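Local structure of putative uncharacterized protein (Xanthomonas oryzae pv. oryzae, 4KL0) at residues D29-T34 against C136-T141; K50-D55 against T321-L326; A152-A157 against R208-R213. The protein binds calcium and is probably a nucleoside hydrolase that cleaves N-glycosyl bonds, although its function remains unproven. One frame throughout, in Å; residues are numbered along the deposited sequence.

Contact 1 of 3, residues D29-T34 against C136-T141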
loop_
_atom_site.group_PDB
_atom_site.type_symbol
_atom_site.label_atom_id
_atom_site.label_comp_id
_atom_site.label_asym_id
_atom_site.label_seq_id
_atom_site.Cartn_x
_atom_site.Cartn_y
_atom_site.Cartn_z
ATOM N N ASP A 29 -11.037 5.094 11.699
ATOM C CA ASP A 29 -10.820 3.645 11.729
ATOM C C ASP A 29 -10.630 3.154 10.297
ATOM O O ASP A 29 -11.380 3.584 9.396
ATOM C CB ASP A 29 -11.998 2.914 12.376
ATOM C CG ASP A 29 -11.881 2.861 13.883
ATOM O OD1 ASP A 29 -10.924 3.460 14.426
ATOM O OD2 ASP A 29 -12.730 2.208 14.541
ATOM N N THR A 30 -9.643 2.264 10.097
ATOM C CA THR A 30 -9.177 1.929 8.736
ATOM C C THR A 30 -9.128 0.441 8.515
ATOM O O THR A 30 -8.610 -0.293 9.360
ATOM C CB THR A 30 -7.770 2.545 8.483
ATOM O OG1 THR A 30 -7.847 3.981 8.540
ATOM C CG2 THR A 30 -7.226 2.129 7.110
ATOM N N LEU A 31 -9.676 -0.000 7.372
ATOM C CA LEU A 31 -9.638 -1.407 6.921
ATOM C C LEU A 31 -8.651 -1.458 5.733
ATOM O O LEU A 31 -8.806 -0.670 4.742
ATOM C CB LEU A 31 -11.012 -1.876 6.413
ATOM C CG LEU A 31 -12.155 -1.477 7.359
ATOM C CD1 LEU A 31 -13.514 -1.894 6.713
ATOM C CD2 LEU A 31 -11.984 -2.111 8.702
ATOM N N LEU A 32 -7.639 -2.319 5.851
ATOM C CA LEU A 32 -6.544 -2.381 4.863
ATOM C C LEU A 32 -6.536 -3.751 4.188
ATOM O O LEU A 32 -6.636 -4.802 4.837
ATOM C CB LEU A 32 -5.230 -2.098 5.594
ATOM C CG LEU A 32 -3.958 -2.051 4.784
ATOM C CD1 LEU A 32 -4.029 -0.874 3.779
ATOM C CD2 LEU A 32 -2.689 -1.834 5.690
ATOM N N PHE A 33 -6.370 -3.738 2.855
ATOM C CA PHE A 33 -6.313 -4.948 2.035
ATOM C C PHE A 33 -4.954 -4.952 1.346
ATOM O O PHE A 33 -4.610 -3.979 0.676
ATOM C CB PHE A 33 -7.444 -4.894 0.985
ATOM C CG PHE A 33 -8.797 -4.774 1.604
ATOM C CD1 PHE A 33 -9.585 -5.913 1.794
ATOM C CD2 PHE A 33 -9.273 -3.528 1.970
ATOM C CE1 PHE A 33 -10.863 -5.773 2.439
ATOM C CE2 PHE A 33 -10.538 -3.397 2.606
ATOM C CZ PHE A 33 -11.315 -4.566 2.796
ATOM N N THR A 34 -4.125 -5.972 1.599
ATOM C CA THR A 34 -2.671 -5.846 1.360
ATOM C C THR A 34 -2.006 -7.183 1.036
ATOM O O THR A 34 -2.589 -8.247 1.277
ATOM C CB THR A 34 -2.064 -5.259 2.624
ATOM O OG1 THR A 34 -0.641 -5.120 2.523
ATOM C CG2 THR A 34 -2.368 -6.117 3.831
ATOM N N CYS A 136 -16.864 -7.153 8.729
ATOM C CA CYS A 136 -18.330 -7.095 8.682
ATOM C C CYS A 136 -18.893 -6.709 10.068
ATOM O O CYS A 136 -19.686 -5.729 10.207
ATOM C CB CYS A 136 -18.930 -8.430 8.226
ATOM S SG CYS A 136 -18.788 -8.783 6.448
ATOM N N GLU A 137 -18.490 -7.476 11.080
ATOM C CA GLU A 137 -18.923 -7.204 12.462
ATOM C C GLU A 137 -18.588 -5.787 12.887
ATOM O O GLU A 137 -19.362 -5.134 13.589
ATOM C CB GLU A 137 -18.290 -8.191 13.430
ATOM C CG GLU A 137 -18.612 -9.649 13.124
ATOM C CD GLU A 137 -18.113 -10.587 14.221
ATOM O OE1 GLU A 137 -17.938 -10.117 15.377
ATOM O OE2 GLU A 137 -17.883 -11.788 13.942
ATOM N N ARG A 138 -17.432 -5.285 12.452
ATOM C CA ARG A 138 -17.041 -3.947 12.818
ATOM C C ARG A 138 -17.843 -2.848 12.091
ATOM O O ARG A 138 -18.143 -1.812 12.685
ATOM C CB ARG A 138 -15.509 -3.753 12.657
ATOM C CG ARG A 138 -15.067 -2.321 12.993
ATOM C CD ARG A 138 -13.540 -2.166 12.919
ATOM N NE ARG A 138 -12.837 -3.130 13.753
ATOM C CZ ARG A 138 -12.617 -2.917 15.051
ATOM N NH1 ARG A 138 -13.078 -1.797 15.615
ATOM N NH2 ARG A 138 -11.932 -3.817 15.777
ATOM N N LEU A 139 -18.188 -3.059 10.817
ATOM C CA LEU A 139 -19.015 -2.086 10.103
ATOM C C LEU A 139 -20.369 -1.966 10.841
ATOM O O LEU A 139 -20.956 -0.890 10.922
ATOM C CB LEU A 139 -19.232 -2.520 8.642
ATOM C CG LEU A 139 -17.980 -2.348 7.772
ATOM C CD1 LEU A 139 -18.231 -2.857 6.375
ATOM C CD2 LEU A 139 -17.560 -0.868 7.744
ATOM N N ALA A 140 -20.818 -3.089 11.379
ATOM C CA ALA A 140 -22.123 -3.175 12.074
ATOM C C ALA A 140 -22.169 -2.309 13.320
ATOM O O ALA A 140 -23.168 -1.629 13.598
ATOM C CB ALA A 140 -22.407 -4.625 12.448
ATOM N N THR A 141 -21.075 -2.341 14.075
ATOM C CA THR A 141 -21.031 -1.766 15.415
ATOM C C THR A 141 -20.185 -0.495 15.505
ATOM O O THR A 141 -19.848 -0.024 16.602
ATOM C CB THR A 141 -20.515 -2.805 16.418
ATOM O OG1 THR A 141 -20.584 -2.271 17.749
ATOM C CG2 THR A 141 -19.081 -3.209 16.095
#
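Leu31 and Asp29, on the same side of strand 28-34, meet Leu139 and Arg138 of helix 133-141. The apolar half of the contact is methyl against methyl: CD1 of Leu31 lies 4.3 Å from CD2 of Leu139, while CD2 of Leu31 sits 4.5 Å from CD of Arg138, so the aliphatic part of the arginine extends the apolar surface. In Arg138, CG is anti to the backbone N (chi1 178°) and the chain runs extended toward the strand before bending at chi3, which carries the guanidinium past Leu31 to Asp29. There NH1 stays 4.2 Å from OD2 of Asp29, beyond salt-bridge range, and the carboxylate and guanidinium planes stand 83° apart. The attraction is therefore probably electrostatic without a directed bond. Each charge has a closer partner on the neighbouring strand 58-65: NE of Arg138 forms a salt bridge with OD1 of Asp62, and OD2 of Asp29 one with NH2 of Arg59. Farther out, Leu139 packs on Leu167 and Val168 of helix 165-171, and Leu31 on Leu146 and Leu160. Backbone bonds from Asp29 and Leu31 to Gly147 fix the strand beside 146-150. The segment axes run nearly antiparallel, 10.9 Å apart at closest approach, as expected for a helix covering one face of the parallel part of a mixed sheet in a Rossmann-like α/β fold.

Contact 2 of 3, residues K50-D55 against T321-L326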
loop_
_atom_site.group_PDB
_atom_site.type_symbol
_atom_site.label_atom_id
_atom_site.label_comp_id
_atom_site.label_asym_id
_atom_site.label_seq_id
_atom_site.Cartn_x
_atom_site.Cartn_y
_atom_site.Cartn_z
ATOM N N LYS A 50 1.862 3.266 11.398
ATOM C CA LYS A 50 2.146 3.321 12.839
ATOM C C LYS A 50 2.247 4.745 13.332
ATOM O O LYS A 50 1.644 5.067 14.370
ATOM C CB LYS A 50 3.437 2.573 13.179
ATOM C CG LYS A 50 4.034 2.907 14.518
ATOM C CD LYS A 50 3.094 2.555 15.654
ATOM C CE LYS A 50 3.769 3.023 16.964
ATOM N NZ LYS A 50 5.252 2.684 16.970
ATOM N N GLN A 51 2.952 5.609 12.595
ATOM C CA GLN A 51 3.104 6.983 13.037
ATOM C C GLN A 51 1.789 7.734 12.883
ATOM O O GLN A 51 1.427 8.570 13.720
ATOM C CB GLN A 51 4.209 7.709 12.263
ATOM C CG GLN A 51 4.455 9.105 12.815
ATOM C CD GLN A 51 4.944 9.123 14.230
ATOM O OE1 GLN A 51 5.526 8.142 14.756
ATOM N NE2 GLN A 51 4.708 10.255 14.874
ATOM N N LEU A 52 1.062 7.474 11.800
ATOM C CA LEU A 52 -0.213 8.133 11.636
ATOM C C LEU A 52 -1.183 7.734 12.741
ATOM O O LEU A 52 -2.013 8.552 13.141
ATOM C CB LEU A 52 -0.780 7.870 10.234
ATOM C CG LEU A 52 0.038 8.569 9.166
ATOM C CD1 LEU A 52 -0.261 7.865 7.813
ATOM C CD2 LEU A 52 -0.228 10.109 9.063
ATOM N N GLN A 53 -1.116 6.492 13.215
ATOM C CA GLN A 53 -1.948 6.067 14.341
ATOM C C GLN A 53 -1.466 6.737 15.614
ATOM O O GLN A 53 -2.287 7.274 16.395
ATOM C CB GLN A 53 -1.881 4.538 14.502
ATOM C CG GLN A 53 -2.785 4.020 15.599
ATOM C CD GLN A 53 -3.235 2.610 15.375
ATOM O OE1 GLN A 53 -3.422 2.176 14.207
ATOM N NE2 GLN A 53 -3.367 1.835 16.474
ATOM N N ALA A 54 -0.165 6.703 15.862
ATOM C CA ALA A 54 0.365 7.364 17.066
ATOM C C ALA A 54 -0.046 8.831 17.123
ATOM O O ALA A 54 -0.291 9.378 18.215
ATOM C CB ALA A 54 1.904 7.248 17.122
ATOM N N ASP A 55 -0.148 9.481 15.975
ATOM C CA ASP A 55 -0.556 10.891 15.920
ATOM C C ASP A 55 -2.067 11.169 15.777
ATOM O O ASP A 55 -2.458 12.343 15.661
ATOM C CB ASP A 55 0.223 11.663 14.841
ATOM C CG ASP A 55 1.700 11.828 15.190
ATOM O OD1 ASP A 55 2.051 11.640 16.409
ATOM O OD2 ASP A 55 2.514 12.141 14.273
ATOM N N THR A 321 -0.683 5.861 -1.476
ATOM C CA THR A 321 -2.133 5.564 -1.494
ATOM C C THR A 321 -2.744 5.830 -0.123
ATOM O O THR A 321 -3.805 6.433 -0.020
ATOM C CB THR A 321 -2.355 4.104 -1.941
ATOM O OG1 THR A 321 -1.780 3.970 -3.249
ATOM C CG2 THR A 321 -3.814 3.750 -2.016
ATOM N N LEU A 322 -2.049 5.370 0.916
ATOM C CA LEU A 322 -2.490 5.661 2.265
ATOM C C LEU A 322 -2.521 7.174 2.554
ATOM O O LEU A 322 -3.541 7.667 3.125
ATOM C CB LEU A 322 -1.620 4.894 3.284
ATOM C CG LEU A 322 -2.028 5.233 4.741
ATOM C CD1 LEU A 322 -3.441 4.754 4.986
ATOM C CD2 LEU A 322 -1.097 4.561 5.720
ATOM N N LEU A 323 -1.497 7.895 2.130
ATOM C CA LEU A 323 -1.473 9.346 2.317
ATOM C C LEU A 323 -2.651 9.960 1.569
ATOM O O LEU A 323 -3.291 10.910 2.057
ATOM C CB LEU A 323 -0.141 9.952 1.885
ATOM C CG LEU A 323 1.086 9.521 2.724
ATOM C CD1 LEU A 323 2.317 10.315 2.300
ATOM C CD2 LEU A 323 0.864 9.766 4.224
ATOM N N ALA A 324 -2.982 9.396 0.410
ATOM C CA ALA A 324 -4.127 9.918 -0.350
ATOM C C ALA A 324 -5.487 9.624 0.278
ATOM O O ALA A 324 -6.487 10.291 -0.072
ATOM C CB ALA A 324 -4.045 9.401 -1.838
ATOM N N ALA A 325 -5.557 8.636 1.198
ATOM C CA ALA A 325 -6.778 8.165 1.803
ATOM C C ALA A 325 -7.211 8.976 3.004
ATOM O O ALA A 325 -8.371 8.843 3.431
ATOM C CB ALA A 325 -6.591 6.684 2.266
ATOM N N LEU A 326 -6.270 9.712 3.599
ATOM C CA LEU A 326 -6.564 10.501 4.819
ATOM C C LEU A 326 -6.648 11.980 4.423
ATOM O O LEU A 326 -5.739 12.506 3.764
ATOM C CB LEU A 326 -5.433 10.330 5.846
ATOM C CG LEU A 326 -5.018 8.902 6.213
ATOM C CD1 LEU A 326 -3.744 8.858 7.071
ATOM C CD2 LEU A 326 -6.129 8.116 6.907
#
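Leu52, near the C-terminal end of helix 41-54, is the single side chain through which that segment meets 321-326, and three leucines receive it. The setting is the helical layer of a Rossmann-like α/β fold: helix 41-54 follows the first strand of the sheet, and helix 317-325, from far along the chain, packs against it. CD1 of Leu52 makes the closest approach to each of the three leucines, and its CD2 also lies 4.2 Å from CD1 of Leu326. The nearest neighbour of CD1 of Leu52 is CD1 of Leu326, 3.7 Å away, the two side chains meeting at a slant. Leu326 follows the end of helix 317-325 and occupies the N-cap position of helix 327-333, so the break between these helices also supplies an apolar group to the interface. Leu323 adds a more distant neighbour, its CD2 lying 4.2 Å from CD1 of Leu52.

Around this cluster, Leu58 of strand 58-65 touches both Leu52 and Leu326, while Leu368 and Leu365 of helix 358-372 pack on Leu52 and Leu323 respectively. With no hydrogen bond between the segments, the join is wholly apolar and buried. Away from the apolar cluster, NE2 of Gln51 donates to OD2 of Asp55 over 3.0 Å, while OD1 of Asp55 forms a salt bridge with Arg20 of helix 10-20. On the side of Thr45 and Ile48, Leu322 has CG anti to its own N (chi1 178°), which sends its branches toward helix 41-54 and sets CD2 tip to tip with CD1 of Leu52, at 4.0 Å.

Contact 3 of 3, residues A152-A157 against R208-R213; sequences AGMTDA and RALYRR
The backbones come closest where Ala157, in the first turn of helix 155-163, faces Leu210 of helix 204-216, their CA atoms 7.0 Å apart. In this Rossmann-like α/β fold, segment 152-157 spans the turn after strand 146-150 and the first residues of helix 155-163, with Met154 at the N-cap position. Leu210 has the largest share of the buried surface. Its CG lies anti to the backbone N (chi1 179°), and the branches thus project from helix 204-216 into the angle between Met154 and Ala157. CD1 rests against the backbone of Ala157, 3.6 Å from its O, whereas CD2 is shared between the two residues. CD2 of Leu210 lies 3.9 Å from CB of Ala157 and only 3.4 Å from CG of Met154, closer than two carbons normally approach, so the packing here is tight. The methionine and leucine side chains cross at about a right angle, with SD of Met154 also 3.6 Å from CD2 of Leu210.

No hydrogen bond joins the segments, and the four touching residues are buried. Ile177 of strand 172-178 touches three of them, Met154, Leu210 and Tyr211, while Ser158 and Leu161 extend the surface that Leu210 meets on helix 155-163. Asn199 and Asn200 of helix 198-202 also contact Met154. The hydroxyl of Tyr211 makes only weak hydrogen bonds, with OD1 of Asn200 and N of Gly180.

Met154 bends at chi3 beside that ring in a Met-aromatic contact. The sulfur approaches the edge, not a face: SD is 5.2 Å from the ring centroid, 87° off the normal, and its nearest ring atom is CE1 of Tyr211, at 3.8 Å.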
loop_
_atom_site.group_PDB
_atom_site.type_symbol
_atom_site.label_atom_id
_atom_site.label_comp_id
_atom_site.label_asym_id
_atom_site.label_seq_id
_atom_site.Cartn_x
_atom_site.Cartn_y
_atom_site.Cartn_z
ATOM N N ALA A 152 -3.614 -3.899 -2.766
ATOM C CA ALA A 152 -3.393 -5.237 -3.318
ATOM C C ALA A 152 -4.577 -5.629 -4.129
ATOM O O ALA A 152 -5.440 -4.782 -4.331
ATOM C CB ALA A 152 -3.194 -6.297 -2.163
ATOM N N GLY A 153 -4.665 -6.916 -4.512
ATOM C CA GLY A 153 -5.806 -7.408 -5.292
ATOM C C GLY A 153 -7.068 -7.295 -4.467
ATOM O O GLY A 153 -7.054 -7.170 -3.219
ATOM N N MET A 154 -8.201 -7.338 -5.168
ATOM C CA MET A 154 -9.422 -6.893 -4.545
ATOM C C MET A 154 -10.389 -8.044 -4.250
ATOM O O MET A 154 -11.554 -7.765 -3.951
ATOM C CB MET A 154 -10.082 -5.858 -5.475
ATOM C CG MET A 154 -9.484 -4.464 -5.188
ATOM S SD MET A 154 -9.446 -3.262 -6.570
ATOM C CE MET A 154 -7.787 -3.532 -7.119
ATOM N N THR A 155 -9.913 -9.293 -4.224
ATOM C CA THR A 155 -10.818 -10.442 -3.910
ATOM C C THR A 155 -11.613 -10.198 -2.616
ATOM O O THR A 155 -12.855 -10.368 -2.553
ATOM C CB THR A 155 -9.954 -11.667 -3.704
ATOM O OG1 THR A 155 -9.163 -11.875 -4.879
ATOM C CG2 THR A 155 -10.778 -12.891 -3.363
ATOM N N ASP A 156 -10.913 -9.823 -1.558
ATOM C CA ASP A 156 -11.568 -9.609 -0.240
ATOM C C ASP A 156 -12.300 -8.287 -0.116
ATOM O O ASP A 156 -13.369 -8.216 0.557
ATOM C CB ASP A 156 -10.533 -9.784 0.873
ATOM C CG ASP A 156 -9.805 -11.082 0.711
ATOM O OD1 ASP A 156 -10.469 -12.148 0.763
ATOM O OD2 ASP A 156 -8.596 -11.082 0.479
ATOM N N ALA A 157 -11.750 -7.205 -0.679
ATOM C CA ALA A 157 -12.471 -5.958 -0.637
ATOM C C ALA A 157 -13.804 -6.081 -1.359
ATOM O O ALA A 157 -14.787 -5.522 -0.905
ATOM C CB ALA A 157 -11.606 -4.799 -1.259
ATOM N N ARG A 208 -13.329 -5.564 -11.051
ATOM C CA ARG A 208 -14.525 -5.015 -11.713
ATOM C C ARG A 208 -15.710 -4.957 -10.732
ATOM O O ARG A 208 -16.486 -4.001 -10.772
ATOM C CB ARG A 208 -14.890 -5.893 -12.923
ATOM C CG ARG A 208 -13.867 -5.775 -13.984
ATOM C CD ARG A 208 -14.110 -6.695 -15.197
ATOM N NE ARG A 208 -13.162 -6.264 -16.213
ATOM C CZ ARG A 208 -12.557 -7.032 -17.095
ATOM N NH1 ARG A 208 -12.817 -8.350 -17.127
ATOM N NH2 ARG A 208 -11.685 -6.449 -17.948
ATOM N N ALA A 209 -15.898 -5.984 -9.929
ATOM C CA ALA A 209 -17.040 -6.005 -9.013
ATOM C C ALA A 209 -16.904 -4.827 -8.015
ATOM O O ALA A 209 -17.895 -4.169 -7.643
ATOM C CB ALA A 209 -17.112 -7.312 -8.299
ATOM N N LEU A 210 -15.683 -4.583 -7.540
ATOM C CA LEU A 210 -15.478 -3.563 -6.512
ATOM C C LEU A 210 -15.710 -2.159 -7.055
ATOM O O LEU A 210 -16.475 -1.389 -6.412
ATOM C CB LEU A 210 -14.095 -3.712 -5.812
ATOM C CG LEU A 210 -13.802 -2.672 -4.739
ATOM C CD1 LEU A 210 -14.597 -2.941 -3.455
ATOM C CD2 LEU A 210 -12.293 -2.651 -4.426
ATOM N N TYR A 211 -15.094 -1.820 -8.208
ATOM C CA TYR A 211 -15.183 -0.477 -8.790
ATOM C C TYR A 211 -16.644 -0.231 -9.086
ATOM O O TYR A 211 -17.180 0.847 -8.799
ATOM C CB TYR A 211 -14.428 -0.394 -10.110
ATOM C CG TYR A 211 -12.905 -0.170 -10.016
ATOM C CD1 TYR A 211 -12.092 -0.986 -9.205
ATOM C CD2 TYR A 211 -12.262 0.823 -10.793
ATOM C CE1 TYR A 211 -10.729 -0.817 -9.196
ATOM C CE2 TYR A 211 -10.892 0.974 -10.776
ATOM C CZ TYR A 211 -10.113 0.139 -9.983
ATOM O OH TYR A 211 -8.739 0.250 -9.974
ATOM N N ARG A 212 -17.286 -1.237 -9.670
ATOM C CA ARG A 212 -18.695 -1.100 -10.043
ATOM C C ARG A 212 -19.582 -0.963 -8.812
ATOM O O ARG A 212 -20.415 -0.058 -8.772
ATOM C CB ARG A 212 -19.135 -2.292 -10.913
ATOM C CG ARG A 212 -20.664 -2.337 -11.136
ATOM C CD ARG A 212 -21.029 -3.440 -12.142
ATOM N NE ARG A 212 -20.885 -4.762 -11.543
ATOM C CZ ARG A 212 -20.058 -5.701 -12.022
ATOM N NH1 ARG A 212 -19.332 -5.452 -13.114
ATOM N NH2 ARG A 212 -19.981 -6.892 -11.424
ATOM N N ARG A 213 -19.450 -1.839 -7.818
ATOM C CA ARG A 213 -20.370 -1.812 -6.704
ATOM C C ARG A 213 -20.181 -0.584 -5.825
ATOM O O ARG A 213 -21.136 -0.158 -5.170
ATOM C CB ARG A 213 -20.308 -3.094 -5.887
ATOM C CG ARG A 213 -21.408 -3.301 -4.863
ATOM C CD ARG A 213 -22.768 -3.657 -5.548
ATOM N NE ARG A 213 -23.838 -3.907 -4.566
ATOM C CZ ARG A 213 -25.128 -3.612 -4.784
ATOM N NH1 ARG A 213 -25.481 -3.036 -5.930
ATOM N NH2 ARG A 213 -26.066 -3.869 -3.861
#

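Contacts 1 and 3 touch directly, although their centres are 15 Å apart: CE1 of Phe33 packs 3.5 Å from CA of Ala157, and CB of Ala152 lies 3.5 Å from C of Thr34. Contact 2 stands apart, its nearest atoms about 5 Å from contact 1 and about 8 Å from contact 3. All three involve elements that carry or flank the ligands of the bound calcium: Asp35 directly follows 29-34, Ile151 directly precedes 152-157, Asp42 lies on helix 41-54 and Asp318 on helix 317-325. The side chains of Met154 and Leu322 lie about 10 and 11 Å from the ion.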